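Local atomic coordinates of proline dehydrogenase (Deinococcus radiodurans, PDB entry 4H6Q), a protein that oxidises L-proline to delta-1-pyrroline-5-carboxylate with the help of a bound FAD, passing the electrons on to a quinone in the first step of proline breakdown to glutamate. Residues K128-E139 with F158-Q168; D182-K192 with H220-T231. All blocks are in the same frame, centred on the assembly; numbering follows the deposited sequence.

Contact 1: K128-E139 with F158-Q168. With FAD (flavin-adenine dinucleotide), chain C.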
# COMPACT_ATOMS: atom_id res chain seq x y z
N LYS A 128 3.62 -12.64 10.06
CA LYS A 128 2.67 -13.15 11.06
C LYS A 128 3.38 -13.71 12.30
O LYS A 128 2.89 -13.56 13.43
CB LYS A 128 1.80 -14.24 10.46
CG LYS A 128 0.79 -14.87 11.44
CD LYS A 128 -0.21 -15.77 10.76
CE LYS A 128 -1.10 -16.42 11.80
NZ LYS A 128 -2.15 -17.25 11.11
N GLU A 129 4.56 -14.32 12.14
CA GLU A 129 5.31 -14.80 13.30
C GLU A 129 5.54 -13.67 14.30
O GLU A 129 5.65 -13.89 15.54
CB GLU A 129 6.66 -15.32 12.83
CG GLU A 129 7.48 -15.96 13.91
CD GLU A 129 8.82 -16.46 13.40
OE1 GLU A 129 9.67 -16.79 14.27
OE2 GLU A 129 9.01 -16.50 12.15
N TYR A 130 5.69 -12.47 13.77
CA TYR A 130 6.02 -11.32 14.59
C TYR A 130 4.80 -10.44 14.82
O TYR A 130 4.92 -9.26 15.15
CB TYR A 130 7.17 -10.51 13.96
CG TYR A 130 8.45 -11.32 13.75
CD1 TYR A 130 8.87 -12.29 14.67
CD2 TYR A 130 9.26 -11.09 12.62
CE1 TYR A 130 10.02 -12.99 14.48
CE2 TYR A 130 10.43 -11.80 12.44
CZ TYR A 130 10.81 -12.75 13.36
OH TYR A 130 11.98 -13.44 13.19
N GLY A 131 3.62 -11.02 14.60
CA GLY A 131 2.35 -10.34 14.85
C GLY A 131 2.03 -9.27 13.82
O GLY A 131 1.19 -8.40 14.04
N GLY A 132 2.72 -9.33 12.68
CA GLY A 132 2.62 -8.31 11.63
C GLY A 132 1.55 -8.50 10.58
O GLY A 132 0.62 -9.35 10.70
N PHE A 133 1.69 -7.70 9.50
CA PHE A 133 0.65 -7.56 8.50
C PHE A 133 1.27 -7.29 7.13
O PHE A 133 2.22 -6.46 7.05
CB PHE A 133 -0.28 -6.40 8.89
CG PHE A 133 -1.44 -6.18 7.95
CD1 PHE A 133 -2.63 -6.88 8.12
CD2 PHE A 133 -1.33 -5.26 6.91
CE1 PHE A 133 -3.72 -6.62 7.26
CE2 PHE A 133 -2.39 -5.02 6.06
CZ PHE A 133 -3.58 -5.71 6.23
N ILE A 134 0.70 -7.89 6.08
CA ILE A 134 1.15 -7.60 4.71
C ILE A 134 -0.02 -7.10 3.91
O ILE A 134 -1.09 -7.74 3.92
CB ILE A 134 1.66 -8.91 4.04
CG1 ILE A 134 2.86 -9.53 4.79
CG2 ILE A 134 2.01 -8.67 2.56
CD1 ILE A 134 4.09 -8.55 4.95
N CYS A 135 0.17 -5.99 3.19
CA CYS A 135 -0.79 -5.56 2.20
C CYS A 135 -0.34 -5.94 0.79
O CYS A 135 0.82 -5.67 0.43
CB CYS A 135 -1.02 -4.03 2.27
SG CYS A 135 -2.24 -3.47 1.02
N LEU A 136 -1.22 -6.56 0.01
CA LEU A 136 -1.01 -6.80 -1.42
C LEU A 136 -1.48 -5.55 -2.16
O LEU A 136 -2.70 -5.31 -2.31
CB LEU A 136 -1.81 -8.02 -1.90
CG LEU A 136 -1.62 -9.26 -1.00
CD1 LEU A 136 -2.53 -10.38 -1.47
CD2 LEU A 136 -0.16 -9.74 -0.95
N ASP A 137 -0.52 -4.71 -2.62
CA ASP A 137 -0.86 -3.50 -3.39
C ASP A 137 -1.61 -3.92 -4.67
O ASP A 137 -1.44 -5.03 -5.20
CB ASP A 137 0.41 -2.77 -3.79
CG ASP A 137 1.07 -1.99 -2.68
OD1 ASP A 137 0.49 -1.81 -1.58
OD2 ASP A 137 2.22 -1.51 -2.97
N MET A 138 -2.46 -3.03 -5.16
CA MET A 138 -3.13 -3.30 -6.43
C MET A 138 -2.41 -2.62 -7.59
O MET A 138 -2.19 -1.39 -7.57
CB MET A 138 -4.61 -2.92 -6.40
CG MET A 138 -5.40 -3.53 -7.59
SD MET A 138 -5.46 -5.35 -7.58
CE MET A 138 -6.53 -5.69 -6.21
N GLU A 139 -2.00 -3.39 -8.59
CA GLU A 139 -1.30 -2.88 -9.75
C GLU A 139 -2.28 -2.59 -10.88
O GLU A 139 -3.43 -2.22 -10.60
CB GLU A 139 -0.12 -3.83 -10.10
CG GLU A 139 0.85 -3.97 -8.88
CD GLU A 139 2.06 -4.81 -9.20
OE1 GLU A 139 2.03 -6.05 -8.91
OE2 GLU A 139 3.06 -4.25 -9.75
N PHE A 158 -3.71 -17.63 6.33
CA PHE A 158 -3.04 -16.82 7.35
C PHE A 158 -3.95 -15.96 8.19
O PHE A 158 -3.51 -15.54 9.25
CB PHE A 158 -1.98 -15.88 6.65
CG PHE A 158 -0.89 -16.65 5.97
CD1 PHE A 158 0.12 -17.27 6.73
CD2 PHE A 158 -0.90 -16.81 4.60
CE1 PHE A 158 1.12 -18.03 6.11
CE2 PHE A 158 0.09 -17.57 3.97
CZ PHE A 158 1.09 -18.19 4.72
N GLY A 159 -5.19 -15.72 7.74
CA GLY A 159 -6.15 -14.95 8.52
C GLY A 159 -6.25 -13.51 8.06
O GLY A 159 -5.23 -12.87 7.69
N ALA A 160 -7.46 -12.96 8.12
CA ALA A 160 -7.72 -11.55 7.75
C ALA A 160 -6.99 -10.54 8.63
O ALA A 160 -6.85 -9.39 8.25
CB ALA A 160 -9.24 -11.27 7.76
N GLU A 161 -6.51 -10.97 9.78
CA GLU A 161 -5.69 -10.11 10.62
C GLU A 161 -4.26 -9.91 10.11
O GLU A 161 -3.54 -9.02 10.60
CB GLU A 161 -5.59 -10.74 12.02
CG GLU A 161 -6.93 -11.16 12.66
CD GLU A 161 -7.39 -12.63 12.32
OE1 GLU A 161 -6.85 -13.31 11.40
OE2 GLU A 161 -8.30 -13.12 13.04
N HIS A 162 -3.85 -10.70 9.12
CA HIS A 162 -2.45 -10.72 8.71
C HIS A 162 -2.19 -10.41 7.27
O HIS A 162 -1.01 -10.22 6.92
CB HIS A 162 -1.75 -12.04 9.10
CG HIS A 162 -1.76 -12.30 10.57
ND1 HIS A 162 -1.01 -11.55 11.46
CD2 HIS A 162 -2.52 -13.12 11.31
CE1 HIS A 162 -1.27 -11.96 12.70
NE2 HIS A 162 -2.19 -12.89 12.63
N VAL A 163 -3.22 -10.37 6.42
CA VAL A 163 -3.02 -9.99 5.01
C VAL A 163 -4.21 -9.19 4.58
O VAL A 163 -5.35 -9.53 4.91
CB VAL A 163 -2.78 -11.23 4.10
CG1 VAL A 163 -3.91 -12.27 4.16
CG2 VAL A 163 -2.50 -10.82 2.67
N GLY A 164 -3.95 -8.11 3.85
CA GLY A 164 -4.94 -7.20 3.31
C GLY A 164 -4.68 -6.90 1.85
O GLY A 164 -3.68 -7.38 1.29
N THR A 165 -5.56 -6.11 1.25
CA THR A 165 -5.31 -5.69 -0.14
C THR A 165 -5.88 -4.29 -0.37
O THR A 165 -6.09 -3.56 0.63
CB THR A 165 -5.77 -6.77 -1.17
OG1 THR A 165 -5.25 -6.43 -2.46
CG2 THR A 165 -7.29 -6.91 -1.27
N VAL A 166 -6.04 -3.93 -1.64
CA VAL A 166 -6.33 -2.57 -2.07
C VAL A 166 -7.40 -2.62 -3.16
O VAL A 166 -7.38 -3.54 -4.00
CB VAL A 166 -5.06 -1.92 -2.70
CG1 VAL A 166 -5.36 -0.52 -3.23
CG2 VAL A 166 -3.86 -1.92 -1.70
N LEU A 167 -8.34 -1.66 -3.15
CA LEU A 167 -9.25 -1.48 -4.29
C LEU A 167 -9.17 -0.06 -4.77
O LEU A 167 -9.08 0.91 -3.95
CB LEU A 167 -10.70 -1.84 -3.97
CG LEU A 167 -10.93 -3.32 -3.66
CD1 LEU A 167 -12.30 -3.54 -3.13
CD2 LEU A 167 -10.69 -4.21 -4.88
N GLN A 168 -9.23 0.07 -6.10
CA GLN A 168 -9.03 1.38 -6.74
C GLN A 168 -10.37 1.97 -7.18
O GLN A 168 -11.13 1.33 -7.98
CB GLN A 168 -8.11 1.27 -7.98
CG GLN A 168 -6.72 0.72 -7.66
CD GLN A 168 -6.18 -0.16 -8.73
OE1 GLN A 168 -6.91 -0.99 -9.28
NE2 GLN A 168 -4.89 -0.07 -8.99
PA FAD C . -5.50 13.49 -5.89
O1A FAD C . -6.94 13.87 -6.25
O2A FAD C . -4.63 12.99 -6.97
O5B FAD C . -4.72 14.56 -5.20
C5B FAD C . -5.26 15.22 -4.07
C4B FAD C . -4.34 16.28 -3.50
O4B FAD C . -3.31 15.61 -2.79
C3B FAD C . -3.62 17.08 -4.52
O3B FAD C . -4.36 18.16 -5.06
C2B FAD C . -2.42 17.50 -3.75
O2B FAD C . -2.72 18.49 -2.79
C1B FAD C . -2.08 16.23 -3.04
N9A FAD C . -1.23 15.32 -3.80
C8A FAD C . -1.54 14.03 -4.21
N7A FAD C . -0.54 13.47 -4.89
C5A FAD C . 0.49 14.40 -4.91
C6A FAD C . 1.76 14.40 -5.46
N6A FAD C . 2.28 13.27 -6.16
N1A FAD C . 2.51 15.51 -5.31
C2A FAD C . 2.06 16.59 -4.65
N3A FAD C . 0.84 16.65 -4.10
C4A FAD C . 0.07 15.57 -4.22
N1 FAD C . -3.01 3.30 -6.07
C2 FAD C . -2.96 2.08 -6.67
O2 FAD C . -3.40 2.00 -7.90
N3 FAD C . -2.49 0.96 -6.03
C4 FAD C . -2.02 1.02 -4.72
O4 FAD C . -1.55 -0.09 -4.12
C4X FAD C . -2.05 2.32 -4.04
N5 FAD C . -1.61 2.44 -2.75
C5X FAD C . -1.70 3.68 -2.16
C6 FAD C . -1.26 3.83 -0.83
C7 FAD C . -1.38 5.09 -0.19
C7M FAD C . -0.90 5.26 1.25
C8 FAD C . -1.93 6.18 -0.91
C8M FAD C . -2.08 7.53 -0.27
C9 FAD C . -2.33 6.02 -2.24
C9A FAD C . -2.24 4.79 -2.85
N10 FAD C . -2.68 4.65 -4.19
C10 FAD C . -2.58 3.42 -4.78
C1' FAD C . -3.28 5.75 -4.92
C2' FAD C . -2.39 6.50 -5.88
O2' FAD C . -1.08 6.45 -5.33
C3' FAD C . -3.25 7.78 -5.98
O3' FAD C . -4.10 7.85 -7.09
C4' FAD C . -2.57 9.08 -5.78
O4' FAD C . -2.02 9.00 -4.51
C5' FAD C . -3.61 10.19 -5.86
O5' FAD C . -3.52 10.98 -4.72
P FAD C . -4.79 11.41 -3.86
O1P FAD C . -5.83 10.32 -3.46
O2P FAD C . -4.17 12.34 -2.79
O3P FAD C . -5.61 12.48 -4.75
O HOH W 1 -6.05 -2.20 -11.54
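Phe158 closes helix 144-158 of a beta-alpha-beta unit in the TIM-type barrel, and its carbonyl O receives NZ of Lys128 at 2.9 Å, from above the carbonyl plane. Lys128 reaches it fully extended, and on the way its CG sits over the centre of the His162 ring, 3.6 Å from the centroid, a CH-pi contact made with the two side chains crossing nearly at right angles. CG of His162 lies anti to its carbonyl carbon (chi1 -61°), which turns ND1 to the O of Gly132, the residue that follows the C-prime Gly131 in the Schellman motif ending helix 115-129; the bond is 2.8 Å long, nearly straight and within the ring plane. A leucine in place of His162 would probably leave the Gly132 carbonyl without this donor and deprive the lysine chain of its flat platform. From His162 O onward the parallel strands 133-136 and 163-168 zip together: Ile134 N binds His162 O, Gly164 N binds Ile134 O, and Leu136 N binds Gly164 O. Gly164 admits the Phe133 ring, whose CZ comes within 3.4 Å of Gly164 N; a beta carbon there would collide with it. Thr165 extends the ladder with a side chain, OG1 donating to Leu136 O in the carbonyl plane. Val166 then wedges CG2 against Cys135 SG at 3.5 Å and its CB against that of Met138. Toward the C-terminal ends of the strands the contact becomes a flavin site: Met138 N donates to FAD O4 over a bent path, and FAD N3 donates to Met138 O, while the Asp137 carboxylate turns to Lys100, Arg189 and Tyr280. Finally Gln168, bent at chi2, splits the two hydrogens of NE2 between FAD O2 (2.8 Å) and Glu139 O (3.1 Å), as a water bridges its OE1 to that same carbonyl.

Contact 2: D182-K192 with H220-T231. With FAD (flavin-adenine dinucleotide), chain C.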
# COMPACT_ATOMS: atom_id res chain seq x y z
N ASP A 182 -16.80 -9.63 1.12
CA ASP A 182 -17.29 -9.37 2.48
C ASP A 182 -17.25 -10.58 3.42
O ASP A 182 -17.12 -10.42 4.64
CB ASP A 182 -18.71 -8.79 2.49
CG ASP A 182 -18.74 -7.26 2.40
OD1 ASP A 182 -17.77 -6.60 2.80
OD2 ASP A 182 -19.77 -6.69 1.97
N ASP A 183 -17.34 -11.79 2.87
CA ASP A 183 -17.32 -12.99 3.71
C ASP A 183 -15.97 -13.18 4.39
O ASP A 183 -15.87 -13.86 5.43
CB ASP A 183 -17.66 -14.25 2.89
CG ASP A 183 -16.71 -14.43 1.71
OD1 ASP A 183 -16.68 -13.55 0.81
OD2 ASP A 183 -15.97 -15.42 1.69
N LEU A 184 -14.93 -12.55 3.84
CA LEU A 184 -13.61 -12.67 4.41
C LEU A 184 -13.36 -11.64 5.53
O LEU A 184 -12.30 -11.67 6.17
CB LEU A 184 -12.53 -12.41 3.31
CG LEU A 184 -12.56 -13.44 2.18
CD1 LEU A 184 -11.54 -13.01 1.13
CD2 LEU A 184 -12.26 -14.85 2.62
N ARG A 185 -14.30 -10.69 5.73
CA ARG A 185 -14.14 -9.55 6.66
C ARG A 185 -12.78 -8.87 6.43
O ARG A 185 -11.99 -8.69 7.37
CB ARG A 185 -14.26 -10.03 8.15
CG ARG A 185 -15.45 -10.93 8.48
CD ARG A 185 -16.68 -10.08 8.54
NE ARG A 185 -16.45 -8.82 9.25
CZ ARG A 185 -16.34 -8.66 10.58
NH1 ARG A 185 -16.42 -9.70 11.41
NH2 ARG A 185 -16.13 -7.44 11.08
N PRO A 186 -12.48 -8.49 5.19
CA PRO A 186 -11.08 -8.14 4.87
C PRO A 186 -10.67 -6.74 5.21
O PRO A 186 -11.52 -5.80 5.18
CB PRO A 186 -11.05 -8.30 3.35
CG PRO A 186 -12.45 -7.82 2.95
CD PRO A 186 -13.39 -8.36 4.02
N ASN A 187 -9.39 -6.58 5.53
CA ASN A 187 -8.75 -5.26 5.65
C ASN A 187 -8.45 -4.79 4.21
O ASN A 187 -7.65 -5.43 3.51
CB ASN A 187 -7.46 -5.47 6.45
CG ASN A 187 -6.65 -4.21 6.65
OD1 ASN A 187 -6.40 -3.50 5.67
ND2 ASN A 187 -6.21 -3.93 7.86
N ILE A 188 -9.07 -3.68 3.80
CA ILE A 188 -8.86 -3.13 2.44
C ILE A 188 -8.52 -1.65 2.50
O ILE A 188 -9.21 -0.87 3.22
CB ILE A 188 -10.09 -3.37 1.53
CG1 ILE A 188 -10.39 -4.87 1.42
CG2 ILE A 188 -9.78 -2.82 0.12
CD1 ILE A 188 -11.55 -5.23 0.45
N ARG A 189 -7.47 -1.27 1.77
CA ARG A 189 -7.09 0.12 1.53
C ARG A 189 -7.84 0.63 0.29
O ARG A 189 -7.77 -0.01 -0.77
CB ARG A 189 -5.58 0.17 1.27
CG ARG A 189 -5.06 1.61 0.99
CD ARG A 189 -3.70 1.61 0.27
NE ARG A 189 -2.70 0.97 1.12
CZ ARG A 189 -1.65 0.26 0.67
NH1 ARG A 189 -0.88 -0.36 1.58
NH2 ARG A 189 -1.35 0.24 -0.64
N MET A 190 -8.60 1.72 0.41
CA MET A 190 -9.25 2.35 -0.73
C MET A 190 -8.36 3.45 -1.26
O MET A 190 -7.89 4.29 -0.46
CB MET A 190 -10.60 2.94 -0.34
CG MET A 190 -11.53 1.90 0.36
SD MET A 190 -11.66 0.37 -0.59
CE MET A 190 -12.71 -0.55 0.54
N VAL A 191 -8.10 3.43 -2.58
CA VAL A 191 -7.25 4.44 -3.23
C VAL A 191 -8.02 4.91 -4.46
O VAL A 191 -8.97 4.25 -4.89
CB VAL A 191 -5.88 3.84 -3.66
CG1 VAL A 191 -5.17 3.24 -2.45
CG2 VAL A 191 -6.03 2.78 -4.76
N LYS A 192 -7.60 6.02 -5.06
CA LYS A 192 -8.17 6.47 -6.35
C LYS A 192 -7.68 5.58 -7.50
O LYS A 192 -8.50 5.06 -8.26
CB LYS A 192 -7.90 7.96 -6.58
CG LYS A 192 -8.63 8.85 -5.58
CD LYS A 192 -8.54 10.33 -5.97
CE LYS A 192 -9.08 11.20 -4.81
NZ LYS A 192 -9.30 12.61 -5.31
N HIS A 220 -17.49 -0.17 2.98
CA HIS A 220 -16.60 -1.01 3.75
C HIS A 220 -16.79 -0.77 5.26
O HIS A 220 -16.85 -1.73 6.05
CB HIS A 220 -15.11 -0.82 3.37
CG HIS A 220 -14.33 -2.10 3.46
ND1 HIS A 220 -14.74 -3.25 2.80
CD2 HIS A 220 -13.16 -2.40 4.08
CE1 HIS A 220 -13.82 -4.20 3.02
NE2 HIS A 220 -12.86 -3.70 3.77
N LEU A 221 -16.93 0.51 5.64
CA LEU A 221 -17.17 0.85 7.04
C LEU A 221 -18.52 0.32 7.52
O LEU A 221 -18.66 -0.18 8.65
CB LEU A 221 -17.11 2.35 7.23
CG LEU A 221 -15.70 2.96 7.09
CD1 LEU A 221 -15.83 4.48 7.09
CD2 LEU A 221 -14.77 2.49 8.24
N LYS A 222 -19.55 0.42 6.68
CA LYS A 222 -20.87 -0.04 7.11
C LYS A 222 -20.85 -1.56 7.29
O LYS A 222 -21.62 -2.11 8.12
CB LYS A 222 -21.97 0.35 6.09
CG LYS A 222 -22.37 1.82 6.14
CD LYS A 222 -23.43 2.10 5.04
CE LYS A 222 -23.56 3.58 4.79
NZ LYS A 222 -24.74 3.92 3.95
N ALA A 223 -20.01 -2.23 6.49
CA ALA A 223 -19.88 -3.69 6.56
C ALA A 223 -19.09 -4.11 7.79
O ALA A 223 -19.00 -5.31 8.10
CB ALA A 223 -19.23 -4.24 5.26
N GLY A 224 -18.50 -3.14 8.49
CA GLY A 224 -17.76 -3.48 9.71
C GLY A 224 -16.35 -3.98 9.44
O GLY A 224 -15.71 -4.59 10.33
N ASN A 225 -15.82 -3.70 8.25
CA ASN A 225 -14.47 -4.17 7.93
C ASN A 225 -13.43 -3.08 8.12
O ASN A 225 -13.76 -1.89 7.94
CB ASN A 225 -14.46 -4.61 6.45
CG ASN A 225 -15.44 -5.71 6.18
OD1 ASN A 225 -15.58 -6.62 6.99
ND2 ASN A 225 -16.13 -5.63 5.05
N TYR A 226 -12.22 -3.46 8.49
CA TYR A 226 -11.18 -2.45 8.73
C TYR A 226 -10.83 -1.77 7.39
O TYR A 226 -10.62 -2.44 6.36
CB TYR A 226 -9.94 -3.09 9.41
CG TYR A 226 -9.05 -2.03 10.00
CD1 TYR A 226 -9.25 -1.66 11.32
CD2 TYR A 226 -8.11 -1.33 9.23
CE1 TYR A 226 -8.50 -0.67 11.89
CE2 TYR A 226 -7.33 -0.30 9.79
CZ TYR A 226 -7.55 0.03 11.13
OH TYR A 226 -6.78 1.02 11.73
N THR A 227 -10.84 -0.44 7.40
CA THR A 227 -10.73 0.33 6.15
C THR A 227 -9.56 1.26 6.27
O THR A 227 -9.43 1.98 7.27
CB THR A 227 -12.03 1.14 5.95
OG1 THR A 227 -13.15 0.25 5.94
CG2 THR A 227 -12.02 1.85 4.65
N ASN A 228 -8.70 1.28 5.24
CA ASN A 228 -7.60 2.25 5.18
C ASN A 228 -7.98 3.31 4.16
O ASN A 228 -8.13 2.98 2.96
CB ASN A 228 -6.25 1.57 4.85
CG ASN A 228 -6.03 0.33 5.67
OD1 ASN A 228 -5.95 0.41 6.91
ND2 ASN A 228 -5.96 -0.84 5.01
N VAL A 229 -8.15 4.54 4.62
CA VAL A 229 -8.60 5.63 3.76
C VAL A 229 -7.34 6.32 3.22
O VAL A 229 -6.80 7.24 3.85
CB VAL A 229 -9.51 6.59 4.55
CG1 VAL A 229 -10.02 7.74 3.65
CG2 VAL A 229 -10.70 5.82 5.13
N ALA A 230 -6.83 5.79 2.10
CA ALA A 230 -5.53 6.22 1.55
C ALA A 230 -5.73 7.31 0.51
O ALA A 230 -6.06 7.01 -0.65
CB ALA A 230 -4.82 5.01 0.93
N THR A 231 -5.57 8.55 0.93
CA THR A 231 -5.73 9.70 0.05
C THR A 231 -5.14 10.93 0.70
O THR A 231 -5.02 10.98 1.95
CB THR A 231 -7.23 9.97 -0.30
OG1 THR A 231 -7.33 11.02 -1.27
CG2 THR A 231 -8.07 10.38 0.95
PA FAD C . -5.50 13.49 -5.89
O1A FAD C . -6.94 13.87 -6.25
O2A FAD C . -4.63 12.99 -6.97
O5B FAD C . -4.72 14.56 -5.20
C5B FAD C . -5.26 15.22 -4.07
C4B FAD C . -4.34 16.28 -3.50
O4B FAD C . -3.31 15.61 -2.79
C3B FAD C . -3.62 17.08 -4.52
O3B FAD C . -4.36 18.16 -5.06
C2B FAD C . -2.42 17.50 -3.75
O2B FAD C . -2.72 18.49 -2.79
C1B FAD C . -2.08 16.23 -3.04
N9A FAD C . -1.23 15.32 -3.80
C8A FAD C . -1.54 14.03 -4.21
N7A FAD C . -0.54 13.47 -4.89
C5A FAD C . 0.49 14.40 -4.91
C6A FAD C . 1.76 14.40 -5.46
N6A FAD C . 2.28 13.27 -6.16
N1A FAD C . 2.51 15.51 -5.31
C2A FAD C . 2.06 16.59 -4.65
N3A FAD C . 0.84 16.65 -4.10
C4A FAD C . 0.07 15.57 -4.22
N1 FAD C . -3.01 3.30 -6.07
C2 FAD C . -2.96 2.08 -6.67
O2 FAD C . -3.40 2.00 -7.90
N3 FAD C . -2.49 0.96 -6.03
C4 FAD C . -2.02 1.02 -4.72
O4 FAD C . -1.55 -0.09 -4.12
C4X FAD C . -2.05 2.32 -4.04
N5 FAD C . -1.61 2.44 -2.75
C5X FAD C . -1.70 3.68 -2.16
C6 FAD C . -1.26 3.83 -0.83
C7 FAD C . -1.38 5.09 -0.19
C7M FAD C . -0.90 5.26 1.25
C8 FAD C . -1.93 6.18 -0.91
C8M FAD C . -2.08 7.53 -0.27
C9 FAD C . -2.33 6.02 -2.24
C9A FAD C . -2.24 4.79 -2.85
N10 FAD C . -2.68 4.65 -4.19
C10 FAD C . -2.58 3.42 -4.78
C1' FAD C . -3.28 5.75 -4.92
C2' FAD C . -2.39 6.50 -5.88
O2' FAD C . -1.08 6.45 -5.33
C3' FAD C . -3.25 7.78 -5.98
O3' FAD C . -4.10 7.85 -7.09
C4' FAD C . -2.57 9.08 -5.78
O4' FAD C . -2.02 9.00 -4.51
C5' FAD C . -3.61 10.19 -5.86
O5' FAD C . -3.52 10.98 -4.72
P FAD C . -4.79 11.41 -3.86
O1P FAD C . -5.83 10.32 -3.46
O2P FAD C . -4.17 12.34 -2.79
O3P FAD C . -5.61 12.48 -4.75
O HOH W 2 -18.13 -8.10 6.07
O HOH W 3 -11.48 -6.30 8.76
O HOH W 4 -4.45 -1.56 8.05
O HOH W 5 -5.84 7.57 -3.36
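Strands 188-191 and 227-230 run parallel, their axes 4.7 Å apart at the closest and inclined by 24°, and four backbone bonds alternate between them from Tyr226 O to Ala230 N. At the end where the strands begin, side chains tie the preceding turns together. Arg185, bent at chi2 and chi3, uses one edge of its guanidinium twice: NE meets Asn225 OD1 almost head-on to the C=O, and NH2 reaches Gly224 O at 3.0 Å. The amide of Asn225 also gives a weak bond to Asp182, a carboxylate that has Arg178 as its stronger partner. His220 is gripped from several directions, NE2 donating to Pro186 O at 2.9 Å while Met190 CE lies over one ring face and Asn225 CB over the opposite one. A bend at chi2 (-51°) brings that methyl back to the ring. Asn187 and Asn228 cross at about a right angle, ND2 of Asn228 binding OD1 of Asn187 at 2.8 Å; a water joins the remaining halves of the two amides. Further along, Arg189 leans CG on Ala230 CB (3.4 Å) and sends NH2 to FAD N5, while Ser98 and Gln257 take NH1 and NE. Val191 presses CG1 on the flavin near N10. Lys192 NZ donates to FAD O1A at 2.8 Å and Thr231 OG1 to FAD O1P at 2.7 Å, and a water links O1P to Lys192 N and Ala230 O. Cofactor binding at the C-terminal ends of neighbouring parallel strands, beside the loops that follow them, is the classic arrangement of a beta-alpha barrel, here serving FAD.

How the contacts relate
Contacts 1 and 2 each join the two strands of a beta-alpha-beta unit of the same barrel, but with different chemistry: one plan is repeated and its side chains varied. Both are largely buried, with exposed residues confined to the ends remote from the flavin, and they abut because strands 163-168 and 188-191 are neighbours: Thr165 O lies 2.9 Å from Arg189 N, a probable hydrogen bond. The salt bridge from Asp137 to Arg189 spans them as well. Contact 1 serves the pyrimidine rim of the isoalloxazine, mainly through backbone and amide groups, and supplies a substrate-pocket carboxylate. Contact 2 meets flavin N5 with an arginine, the ring face with an apolar valine, and the pyrophosphate with a lysine and a hydroxyl.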